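Local coordinates for protein Pre-mRNA splicing factor PRP8 (Cyanidioschyzon merolae, PDB 6NQI) that probably takes part in binding spliceosomal snRNAs and intronic pre-mRNA, this chain being the RNase H-like domain of the much larger splicing factor, at residues A112-Q117 with R158-L163; L11-D16 with W29-S34; Q117-L122 with H164-A169; D5-R10 with P151-S156. All blocks are in the same frame, centred on the assembly; numbering follows the deposited sequence.

Contact 1: residues A112-Q117 with R158-L163; sequences AAMPLQ and RFLLLL
The F159 ring receives L116 at its edge: CD1 of the leucine lies near the ring plane, 4.1 Å from CE2. F159 also meets the indole of W31, the two planes inclined at about 30°. The other ring-bearing residue, P115, turns CG toward the helix backbone at L163, 3.9 Å from L163 O, while its ring also touches H164, the next residue, and D167, one turn further on.

L163 packs against both P115 and L116. Its two methyls meet the backbone of 112-117: CD1 lies 3.8 Å from L116 CA and CD2 lies 3.9 Å from P115 O. The L116 and L163 side chains run side by side and point the same way, with their CD1 methyls 3.9 Å apart. A chi2 of 63° at L116 places its CD1 against both L163 and F159. M114 CG touches L160 CD1 at 3.9 Å, the two side chains crossing obliquely.

No hydrogen bond spans the two segments; P115 sits at the centre of an inverse gamma turn that bends the connection. The contact is thus apolar packing of the loop after strand 107-108 against helix 152-168, and the same loop touches the central sheet through M114 on I13 and L116 on D15, W29 and W31.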
# COMPACT_ATOMS: atom_id res chain seq x y z
N ALA A 112 -5.16 6.48 8.15
CA ALA A 112 -5.61 5.44 9.07
C ALA A 112 -7.01 4.95 8.70
O ALA A 112 -7.28 3.74 8.74
CB ALA A 112 -5.59 5.97 10.50
N ALA A 113 -7.90 5.87 8.34
CA ALA A 113 -9.25 5.52 7.92
C ALA A 113 -9.25 4.49 6.79
O ALA A 113 -10.28 3.85 6.56
CB ALA A 113 -9.99 6.78 7.47
N MET A 114 -8.12 4.30 6.11
CA MET A 114 -8.05 3.37 4.99
C MET A 114 -7.28 2.10 5.34
O MET A 114 -6.06 2.16 5.55
CB MET A 114 -7.46 4.04 3.74
CG MET A 114 -8.28 5.26 3.27
SD MET A 114 -7.60 6.28 1.94
CE MET A 114 -6.42 7.33 2.78
N PRO A 115 -7.95 0.95 5.46
CA PRO A 115 -7.27 -0.30 5.87
C PRO A 115 -6.53 -0.96 4.72
O PRO A 115 -6.87 -2.05 4.24
CB PRO A 115 -8.44 -1.15 6.37
CG PRO A 115 -9.56 -0.75 5.46
CD PRO A 115 -9.40 0.75 5.28
N LEU A 116 -5.49 -0.27 4.27
CA LEU A 116 -4.62 -0.78 3.21
C LEU A 116 -3.86 -2.02 3.67
O LEU A 116 -3.60 -2.93 2.87
CB LEU A 116 -3.67 0.33 2.77
CG LEU A 116 -2.65 0.05 1.69
CD1 LEU A 116 -3.35 -0.28 0.40
CD2 LEU A 116 -1.78 1.26 1.51
N GLN A 117 -3.51 -2.08 4.96
CA GLN A 117 -2.81 -3.24 5.49
C GLN A 117 -3.62 -4.52 5.32
O GLN A 117 -3.05 -5.62 5.36
CB GLN A 117 -2.51 -3.08 6.99
CG GLN A 117 -3.72 -2.66 7.79
CD GLN A 117 -3.48 -2.64 9.29
OE1 GLN A 117 -2.45 -3.12 9.78
NE2 GLN A 117 -4.44 -2.11 10.04
N ARG A 158 -13.33 1.25 -6.25
CA ARG A 158 -13.43 -0.20 -6.21
C ARG A 158 -12.33 -0.79 -5.34
O ARG A 158 -12.58 -1.66 -4.49
CB ARG A 158 -13.31 -0.76 -7.62
CG ARG A 158 -13.59 -2.22 -7.71
CD ARG A 158 -13.52 -2.68 -9.15
NE ARG A 158 -14.56 -2.10 -9.99
CZ ARG A 158 -14.65 -2.31 -11.30
NH1 ARG A 158 -13.76 -3.08 -11.90
NH2 ARG A 158 -15.62 -1.75 -12.00
N PHE A 159 -11.10 -0.32 -5.55
CA PHE A 159 -9.98 -0.72 -4.72
C PHE A 159 -10.28 -0.43 -3.25
O PHE A 159 -10.06 -1.28 -2.39
CB PHE A 159 -8.74 0.02 -5.21
CG PHE A 159 -7.47 -0.38 -4.55
CD1 PHE A 159 -6.71 -1.42 -5.07
CD2 PHE A 159 -6.99 0.31 -3.45
CE1 PHE A 159 -5.52 -1.78 -4.49
CE2 PHE A 159 -5.79 -0.06 -2.86
CZ PHE A 159 -5.07 -1.10 -3.39
N LEU A 160 -10.83 0.75 -2.96
CA LEU A 160 -11.10 1.10 -1.56
C LEU A 160 -12.17 0.19 -0.96
O LEU A 160 -12.04 -0.25 0.20
CB LEU A 160 -11.52 2.57 -1.49
CG LEU A 160 -11.44 3.33 -0.15
CD1 LEU A 160 -10.08 3.20 0.52
CD2 LEU A 160 -11.75 4.79 -0.37
N LEU A 161 -13.22 -0.11 -1.72
CA LEU A 161 -14.27 -1.02 -1.26
C LEU A 161 -13.70 -2.41 -0.98
O LEU A 161 -14.08 -3.06 -0.00
CB LEU A 161 -15.39 -1.11 -2.29
CG LEU A 161 -16.53 -2.09 -1.97
CD1 LEU A 161 -17.20 -1.74 -0.65
CD2 LEU A 161 -17.55 -2.12 -3.09
N LEU A 162 -12.78 -2.86 -1.84
CA LEU A 162 -12.11 -4.13 -1.63
C LEU A 162 -11.30 -4.11 -0.35
O LEU A 162 -11.31 -5.08 0.42
CB LEU A 162 -11.20 -4.45 -2.81
CG LEU A 162 -11.96 -5.00 -4.02
CD1 LEU A 162 -11.07 -5.05 -5.24
CD2 LEU A 162 -12.55 -6.37 -3.74
N LEU A 163 -10.59 -3.00 -0.10
CA LEU A 163 -9.78 -2.88 1.12
C LEU A 163 -10.65 -3.05 2.36
O LEU A 163 -10.33 -3.84 3.27
CB LEU A 163 -9.09 -1.52 1.15
CG LEU A 163 -7.88 -1.23 0.25
CD1 LEU A 163 -7.26 0.11 0.62
CD2 LEU A 163 -6.85 -2.30 0.30

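Contact 2: residues L11-D16 with W29-S34; sequences LWIVDD and WIWETS. With BME (beta-mercaptoethanol), chain C.
L11 begins the pairing at T33, whose N donates to L11 O at 3.1 Å; L11 N returns a weak bond to T33 OG1, which is held more firmly by L6 O. W12 follows, in a non-hydrogen-bonded pair with E32. Its NE1 donates to E32 OE2 at 2.7 Å, nearly straight at 176° and in the indole plane, reaching the carboxylate on its anti side. The other carboxylate oxygen, OE1, is gripped by R10, R37 and T35. One face of the W12 indole takes a CH-pi contact from I30 CG2, 4.2 Å from the centroid of the five-membered ring.

I13 and W31 exchange two backbone bonds. On this face of the sheet I13 CG1 packs 3.7 Å from W31 CE3 and also against T33 CG2, a methyl that lies over the centre of the W31 ring. The strands form the antiparallel hairpin 11-21/24-32 at the heart of the RNase H-like fold, where strand 11-21 is central and also pairs in parallel with 81-84. V14 returns to the W12 face, with its CG1 3.9 Å from I30 CG1.

D15 and W29 again exchange two backbone bonds; the D15 carboxylate pairs with R17, and W29 NE1 bonds to T18 OG1. D16 OD1 accepts from O1 of a beta-mercaptoethanol, probably from the crystallisation liquor, at 2.8 Å, and D16 N gives the same O1 a weak bond.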
# COMPACT_ATOMS: atom_id res chain seq x y z
N LEU A 11 -1.06 10.59 -5.71
CA LEU A 11 -0.78 10.51 -4.28
C LEU A 11 -0.12 9.17 -3.91
O LEU A 11 -0.24 8.17 -4.63
CB LEU A 11 -2.07 10.65 -3.46
CG LEU A 11 -2.82 11.97 -3.33
CD1 LEU A 11 -3.98 11.89 -2.32
CD2 LEU A 11 -1.81 12.99 -2.86
N TRP A 12 0.60 9.15 -2.78
CA TRP A 12 1.17 7.91 -2.22
C TRP A 12 0.57 7.69 -0.84
O TRP A 12 0.85 8.45 0.09
CB TRP A 12 2.70 7.96 -2.12
CG TRP A 12 3.39 7.66 -3.42
CD1 TRP A 12 2.81 7.45 -4.62
CD2 TRP A 12 4.80 7.53 -3.64
NE1 TRP A 12 3.75 7.19 -5.58
CE2 TRP A 12 4.99 7.24 -5.01
CE3 TRP A 12 5.93 7.59 -2.80
CZ2 TRP A 12 6.24 7.04 -5.57
CZ3 TRP A 12 7.20 7.39 -3.36
CH2 TRP A 12 7.33 7.12 -4.74
N ILE A 13 -0.24 6.64 -0.70
CA ILE A 13 -0.75 6.23 0.59
C ILE A 13 0.23 5.21 1.20
O ILE A 13 0.47 4.13 0.62
CB ILE A 13 -2.16 5.62 0.47
CG1 ILE A 13 -3.07 6.41 -0.49
CG2 ILE A 13 -2.81 5.62 1.83
CD1 ILE A 13 -3.51 7.81 -0.03
N VAL A 14 0.83 5.55 2.34
CA VAL A 14 1.84 4.70 2.95
C VAL A 14 1.28 4.13 4.25
O VAL A 14 0.80 4.88 5.11
CB VAL A 14 3.14 5.46 3.19
CG1 VAL A 14 4.28 4.44 3.50
CG2 VAL A 14 3.44 6.40 2.00
N ASP A 15 1.31 2.80 4.37
CA ASP A 15 0.77 2.08 5.52
C ASP A 15 1.83 1.09 5.99
O ASP A 15 2.18 0.16 5.26
CB ASP A 15 -0.54 1.38 5.14
CG ASP A 15 -1.32 0.85 6.34
OD1 ASP A 15 -0.75 0.69 7.43
OD2 ASP A 15 -2.54 0.62 6.20
N ASP A 16 2.35 1.31 7.19
CA ASP A 16 3.37 0.42 7.73
C ASP A 16 2.88 -0.35 8.95
O ASP A 16 3.67 -1.02 9.60
CB ASP A 16 4.65 1.21 8.05
CG ASP A 16 4.50 2.14 9.24
OD1 ASP A 16 3.35 2.44 9.64
OD2 ASP A 16 5.55 2.62 9.74
N TRP A 29 3.22 -1.07 2.85
CA TRP A 29 2.48 -0.85 1.61
C TRP A 29 2.56 0.60 1.15
O TRP A 29 2.42 1.51 1.97
CB TRP A 29 1.02 -1.22 1.79
CG TRP A 29 0.79 -2.45 2.57
CD1 TRP A 29 0.69 -2.55 3.92
CD2 TRP A 29 0.59 -3.75 2.04
NE1 TRP A 29 0.45 -3.85 4.27
CE2 TRP A 29 0.38 -4.61 3.13
CE3 TRP A 29 0.55 -4.28 0.75
CZ2 TRP A 29 0.16 -5.97 2.97
CZ3 TRP A 29 0.33 -5.63 0.59
CH2 TRP A 29 0.13 -6.46 1.70
N ILE A 30 2.69 0.80 -0.16
CA ILE A 30 2.50 2.12 -0.78
C ILE A 30 1.55 1.98 -1.96
O ILE A 30 1.90 1.39 -2.99
CB ILE A 30 3.82 2.74 -1.25
CG1 ILE A 30 4.79 2.93 -0.08
CG2 ILE A 30 3.54 4.08 -2.01
CD1 ILE A 30 6.08 3.51 -0.52
N TRP A 31 0.36 2.58 -1.84
CA TRP A 31 -0.64 2.62 -2.90
C TRP A 31 -0.51 3.95 -3.64
O TRP A 31 -0.58 5.01 -3.02
CB TRP A 31 -2.05 2.43 -2.31
CG TRP A 31 -3.19 2.70 -3.27
CD1 TRP A 31 -3.21 2.50 -4.61
CD2 TRP A 31 -4.49 3.23 -2.93
NE1 TRP A 31 -4.43 2.87 -5.15
CE2 TRP A 31 -5.23 3.32 -4.13
CE3 TRP A 31 -5.09 3.62 -1.73
CZ2 TRP A 31 -6.54 3.79 -4.16
CZ3 TRP A 31 -6.40 4.09 -1.77
CH2 TRP A 31 -7.11 4.16 -2.97
N GLU A 32 -0.28 3.87 -4.94
CA GLU A 32 -0.27 5.05 -5.80
C GLU A 32 -1.67 5.23 -6.38
O GLU A 32 -2.07 4.50 -7.29
CB GLU A 32 0.77 4.86 -6.90
CG GLU A 32 0.97 6.09 -7.72
CD GLU A 32 2.22 6.01 -8.56
OE1 GLU A 32 2.19 5.37 -9.63
OE2 GLU A 32 3.24 6.55 -8.11
N THR A 33 -2.39 6.24 -5.87
CA THR A 33 -3.83 6.35 -6.12
C THR A 33 -4.16 6.57 -7.59
O THR A 33 -5.09 5.95 -8.12
CB THR A 33 -4.45 7.48 -5.29
OG1 THR A 33 -3.81 8.73 -5.63
CG2 THR A 33 -4.32 7.21 -3.79
N SER A 34 -3.44 7.48 -8.26
CA SER A 34 -3.81 7.83 -9.63
C SER A 34 -3.67 6.65 -10.59
O SER A 34 -4.44 6.53 -11.55
CB SER A 34 -2.95 8.99 -10.13
OG SER A 34 -1.62 8.57 -10.35
C1 BME C . 3.42 4.62 7.06
C2 BME C . 4.30 5.68 7.70
O1 BME C . 2.39 4.42 7.99
S2 BME C . 5.92 5.89 6.91

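Contact 3: residues Q117-L122 with H164-A169; sequences QALMAL and HALDRA
L166 projects from the last turn of helix 152-168 into a hollow lined by A118, L119 and A121 of the 3-10 segment 117-121 and by L122, right before helix 123-130. A 3-10 segment is thus docked on the C-terminal end of a long helix. With chi2 at 175°, CD1 of L166 extends into the hollow and meets L119 CD2 at 3.9 Å, while L166 CD2 comes no nearer to A121 CB than 4.5 Å. L122 and L166 cross at about a right angle.

A smaller bump faces the other way. A118 CB nestles against the helix backbone, 3.7 Å from D167 N, and it lies 3.8 Å from D167 CB as well as beside L166 CB. No hydrogen bond links the segments; the fit is one of shape, A118 fitting closely against the helix and A121 only loosely against the leucine end.

Helix 170-176 adds to this packing, its V173 touching L166 and its L174 touching L122, while on the sheet side L119 and M120 rest on W29. The nearest approach of L166 to segment 117-122 is made by its CD1, 3.7 Å from L122 CD2.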
# COMPACT_ATOMS: atom_id res chain seq x y z
N GLN A 117 -3.51 -2.08 4.96
CA GLN A 117 -2.81 -3.24 5.49
C GLN A 117 -3.62 -4.52 5.32
O GLN A 117 -3.05 -5.62 5.36
CB GLN A 117 -2.51 -3.08 6.99
CG GLN A 117 -3.72 -2.66 7.79
CD GLN A 117 -3.48 -2.64 9.29
OE1 GLN A 117 -2.45 -3.12 9.78
NE2 GLN A 117 -4.44 -2.11 10.04
N ALA A 118 -4.95 -4.41 5.16
CA ALA A 118 -5.78 -5.59 4.95
C ALA A 118 -5.35 -6.39 3.72
O ALA A 118 -5.72 -7.56 3.60
CB ALA A 118 -7.25 -5.19 4.87
N LEU A 119 -4.55 -5.80 2.83
CA LEU A 119 -4.06 -6.59 1.70
C LEU A 119 -3.24 -7.80 2.16
O LEU A 119 -3.04 -8.75 1.39
CB LEU A 119 -3.23 -5.73 0.76
CG LEU A 119 -4.10 -4.76 -0.00
CD1 LEU A 119 -3.24 -3.87 -0.92
CD2 LEU A 119 -5.15 -5.55 -0.76
N MET A 120 -2.78 -7.79 3.42
CA MET A 120 -2.08 -8.94 3.98
C MET A 120 -2.89 -10.21 3.86
O MET A 120 -2.32 -11.31 3.97
CB MET A 120 -1.77 -8.68 5.46
CG MET A 120 -0.64 -9.52 6.03
SD MET A 120 0.87 -9.15 5.16
CE MET A 120 1.08 -10.65 4.19
N ALA A 121 -4.18 -10.09 3.59
CA ALA A 121 -5.08 -11.22 3.45
C ALA A 121 -5.09 -11.84 2.05
O ALA A 121 -5.61 -12.95 1.89
CB ALA A 121 -6.50 -10.76 3.82
N LEU A 122 -4.49 -11.19 1.04
CA LEU A 122 -4.49 -11.80 -0.29
C LEU A 122 -3.46 -12.94 -0.31
O LEU A 122 -2.33 -12.74 0.13
CB LEU A 122 -4.17 -10.74 -1.35
CG LEU A 122 -5.23 -9.62 -1.53
CD1 LEU A 122 -4.95 -8.67 -2.70
CD2 LEU A 122 -6.67 -10.16 -1.65
N HIS A 164 -11.80 -2.36 2.38
CA HIS A 164 -12.65 -2.45 3.57
C HIS A 164 -13.31 -3.82 3.71
O HIS A 164 -13.50 -4.31 4.83
CB HIS A 164 -13.69 -1.35 3.56
CG HIS A 164 -13.15 -0.02 3.98
ND1 HIS A 164 -13.23 0.43 5.28
CD2 HIS A 164 -12.50 0.94 3.28
CE1 HIS A 164 -12.67 1.63 5.36
NE2 HIS A 164 -12.22 1.95 4.16
N ALA A 165 -13.67 -4.44 2.58
CA ALA A 165 -14.25 -5.78 2.65
C ALA A 165 -13.22 -6.79 3.18
O ALA A 165 -13.56 -7.67 3.99
CB ALA A 165 -14.78 -6.19 1.28
N LEU A 166 -11.96 -6.64 2.76
CA LEU A 166 -10.90 -7.52 3.25
C LEU A 166 -10.66 -7.30 4.74
O LEU A 166 -10.32 -8.26 5.46
CB LEU A 166 -9.62 -7.27 2.45
CG LEU A 166 -9.63 -7.83 1.03
CD1 LEU A 166 -8.39 -7.45 0.26
CD2 LEU A 166 -9.74 -9.33 1.12
N ASP A 167 -10.85 -6.07 5.22
CA ASP A 167 -10.67 -5.76 6.63
C ASP A 167 -11.84 -6.22 7.50
O ASP A 167 -11.65 -6.42 8.70
CB ASP A 167 -10.43 -4.26 6.82
CG ASP A 167 -9.93 -3.92 8.21
OD1 ASP A 167 -9.35 -4.81 8.88
OD2 ASP A 167 -10.14 -2.77 8.65
N ARG A 168 -13.06 -6.39 6.95
CA ARG A 168 -14.16 -6.81 7.82
C ARG A 168 -14.67 -8.22 7.56
O ARG A 168 -15.39 -8.76 8.41
CB ARG A 168 -15.38 -5.89 7.66
CG ARG A 168 -15.28 -4.49 8.19
CD ARG A 168 -16.65 -3.83 8.02
NE ARG A 168 -16.54 -2.38 7.91
CZ ARG A 168 -16.76 -1.70 6.78
NH1 ARG A 168 -17.11 -2.34 5.67
NH2 ARG A 168 -16.62 -0.38 6.76
N ALA A 169 -14.33 -8.83 6.44
CA ALA A 169 -14.76 -10.19 6.15
C ALA A 169 -13.81 -10.80 5.13
O ALA A 169 -14.25 -11.18 4.04
CB ALA A 169 -16.19 -10.22 5.62

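Contact 4: residues D5-R10 with P151-S156; sequences DLWRQR and PVWIAS
W7 and W153 make the aromatic part of this contact, lying side by side and pointing the same way. W153 CB sits over the W7 five-membered ring, 3.5 Å from its centroid and 17° off the ring normal, in a CH-pi contact. Further out, W153 turns an edge toward the face of the W7 six-membered ring; the planes stand at 57°, with CE3 of W153 above the rim. The opposite face of W7 carries R8 CD, so the indole is sandwiched between W153 and the next residue of its own chain. P151 CB in turn lies over one face of the W153 ring.

In this RNase H-like domain the contact lies mostly at the surface, with S156 buried: a type I beta turn from D5 to R8, in the N-terminal approach to strand 11-21, rests on the first turns of helix 152-168, with P151 at the N-cap position of that helix.

Van der Waals packing comes next. V152 CG1 touches W7 CB at 3.5 Å, and S156 CB lies 4.3 Å from W7 CB. L6 CB approaches S156 OG to 4.1 Å, and both residues also rest on W31 of the sheet.

No hydrogen bond spans the two segments. Within the turn R8 N donates to D5 O at 3.2 Å, and R8 NE pairs with D5 OD1 in a salt bridge whose hydrogen bond is weak. Outside, R10 pairs with E32 and L6 O with T33 OG1.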
# COMPACT_ATOMS: atom_id res chain seq x y z
N ASP A 5 -11.71 11.48 -3.60
CA ASP A 5 -10.90 12.44 -4.35
C ASP A 5 -9.45 12.01 -4.48
O ASP A 5 -8.61 12.81 -4.89
CB ASP A 5 -10.97 13.82 -3.72
CG ASP A 5 -12.36 14.39 -3.74
OD1 ASP A 5 -12.95 14.49 -4.84
OD2 ASP A 5 -12.86 14.69 -2.64
N LEU A 6 -9.15 10.77 -4.11
CA LEU A 6 -7.82 10.22 -4.32
C LEU A 6 -7.51 9.99 -5.80
O LEU A 6 -6.34 9.83 -6.15
CB LEU A 6 -7.68 8.90 -3.56
CG LEU A 6 -8.31 8.91 -2.16
CD1 LEU A 6 -8.56 7.47 -1.72
CD2 LEU A 6 -7.42 9.68 -1.18
N TRP A 7 -8.52 9.98 -6.68
CA TRP A 7 -8.26 9.90 -8.11
C TRP A 7 -7.81 11.23 -8.72
O TRP A 7 -7.42 11.24 -9.89
CB TRP A 7 -9.52 9.41 -8.86
CG TRP A 7 -10.52 10.53 -9.12
CD1 TRP A 7 -11.48 11.02 -8.28
CD2 TRP A 7 -10.65 11.30 -10.34
NE1 TRP A 7 -12.17 12.04 -8.88
CE2 TRP A 7 -11.68 12.23 -10.15
CE3 TRP A 7 -9.99 11.29 -11.58
CZ2 TRP A 7 -12.07 13.12 -11.15
CZ3 TRP A 7 -10.38 12.20 -12.56
CH2 TRP A 7 -11.40 13.11 -12.34
N ARG A 8 -7.84 12.33 -7.96
CA ARG A 8 -7.47 13.64 -8.50
C ARG A 8 -6.04 13.68 -9.01
O ARG A 8 -5.79 13.96 -10.19
CB ARG A 8 -7.62 14.73 -7.43
CG ARG A 8 -8.91 15.51 -7.40
CD ARG A 8 -10.15 14.69 -7.60
NE ARG A 8 -11.33 15.55 -7.56
CZ ARG A 8 -11.77 16.26 -8.59
NH1 ARG A 8 -11.12 16.21 -9.75
NH2 ARG A 8 -12.84 17.02 -8.46
N GLN A 9 -5.09 13.47 -8.12
CA GLN A 9 -3.67 13.58 -8.41
C GLN A 9 -2.95 12.27 -8.12
O GLN A 9 -3.54 11.30 -7.65
CB GLN A 9 -3.07 14.73 -7.60
CG GLN A 9 -3.51 14.70 -6.15
CD GLN A 9 -3.65 16.09 -5.58
OE1 GLN A 9 -3.31 17.08 -6.23
NE2 GLN A 9 -4.17 16.19 -4.35
N ARG A 10 -1.66 12.27 -8.41
CA ARG A 10 -0.77 11.16 -8.07
C ARG A 10 -0.38 11.32 -6.60
O ARG A 10 0.48 12.13 -6.27
CB ARG A 10 0.45 11.15 -8.99
CG ARG A 10 1.35 9.87 -8.93
CD ARG A 10 2.63 9.98 -9.79
NE ARG A 10 2.39 9.76 -11.21
CZ ARG A 10 2.59 8.61 -11.87
NH1 ARG A 10 3.06 7.54 -11.22
NH2 ARG A 10 2.31 8.52 -13.18
N PRO A 151 -13.72 4.83 -15.41
CA PRO A 151 -12.90 6.01 -15.16
C PRO A 151 -12.03 5.78 -13.93
O PRO A 151 -12.23 4.84 -13.16
CB PRO A 151 -13.93 7.12 -14.93
CG PRO A 151 -15.09 6.68 -15.75
CD PRO A 151 -15.14 5.19 -15.60
N VAL A 152 -11.06 6.68 -13.74
CA VAL A 152 -10.09 6.49 -12.66
C VAL A 152 -10.77 6.50 -11.30
O VAL A 152 -10.42 5.72 -10.41
CB VAL A 152 -8.98 7.56 -12.75
CG1 VAL A 152 -8.11 7.52 -11.51
CG2 VAL A 152 -8.12 7.31 -14.00
N TRP A 153 -11.78 7.37 -11.12
CA TRP A 153 -12.41 7.44 -9.80
C TRP A 153 -13.14 6.14 -9.44
O TRP A 153 -13.17 5.77 -8.27
CB TRP A 153 -13.35 8.64 -9.70
CG TRP A 153 -14.54 8.74 -10.63
CD1 TRP A 153 -15.80 8.22 -10.41
CD2 TRP A 153 -14.62 9.44 -11.89
NE1 TRP A 153 -16.64 8.55 -11.45
CE2 TRP A 153 -15.94 9.29 -12.37
CE3 TRP A 153 -13.70 10.16 -12.65
CZ2 TRP A 153 -16.35 9.84 -13.58
CZ3 TRP A 153 -14.12 10.70 -13.85
CH2 TRP A 153 -15.42 10.53 -14.30
N ILE A 154 -13.71 5.45 -10.44
CA ILE A 154 -14.38 4.17 -10.19
C ILE A 154 -13.38 3.10 -9.78
O ILE A 154 -13.65 2.30 -8.88
CB ILE A 154 -15.21 3.74 -11.41
CG1 ILE A 154 -16.45 4.61 -11.55
CG2 ILE A 154 -15.68 2.31 -11.24
CD1 ILE A 154 -17.35 4.54 -10.34
N ALA A 155 -12.24 3.03 -10.47
CA ALA A 155 -11.20 2.06 -10.11
C ALA A 155 -10.68 2.32 -8.70
O ALA A 155 -10.52 1.39 -7.90
CB ALA A 155 -10.06 2.14 -11.11
N SER A 156 -10.45 3.59 -8.39
CA SER A 156 -10.02 3.97 -7.05
C SER A 156 -11.03 3.52 -6.01
O SER A 156 -10.68 2.89 -5.00
CB SER A 156 -9.83 5.49 -7.01
OG SER A 156 -9.68 5.99 -5.70

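Contact 2 is the core of the set: it pairs two central strands through regular backbone hydrogen bonds and buried polar side chains. Contacts 1, 3 and 4 instead use successive parts of helix 152-168 and have no hydrogen bond between their segments. Contact 1 is buried and apolar, and contact 3, which shares Q117 with it, is partly buried and works by shape. Contact 4, at the other end of the helix and about 20 Å from contact 3 between centres, lies on the surface and is aromatic. The sheet joins them: Q117 N makes a probable, weak hydrogen bond to D15 OD2, while R10 and L6 tie contact 4 to E32 and T33.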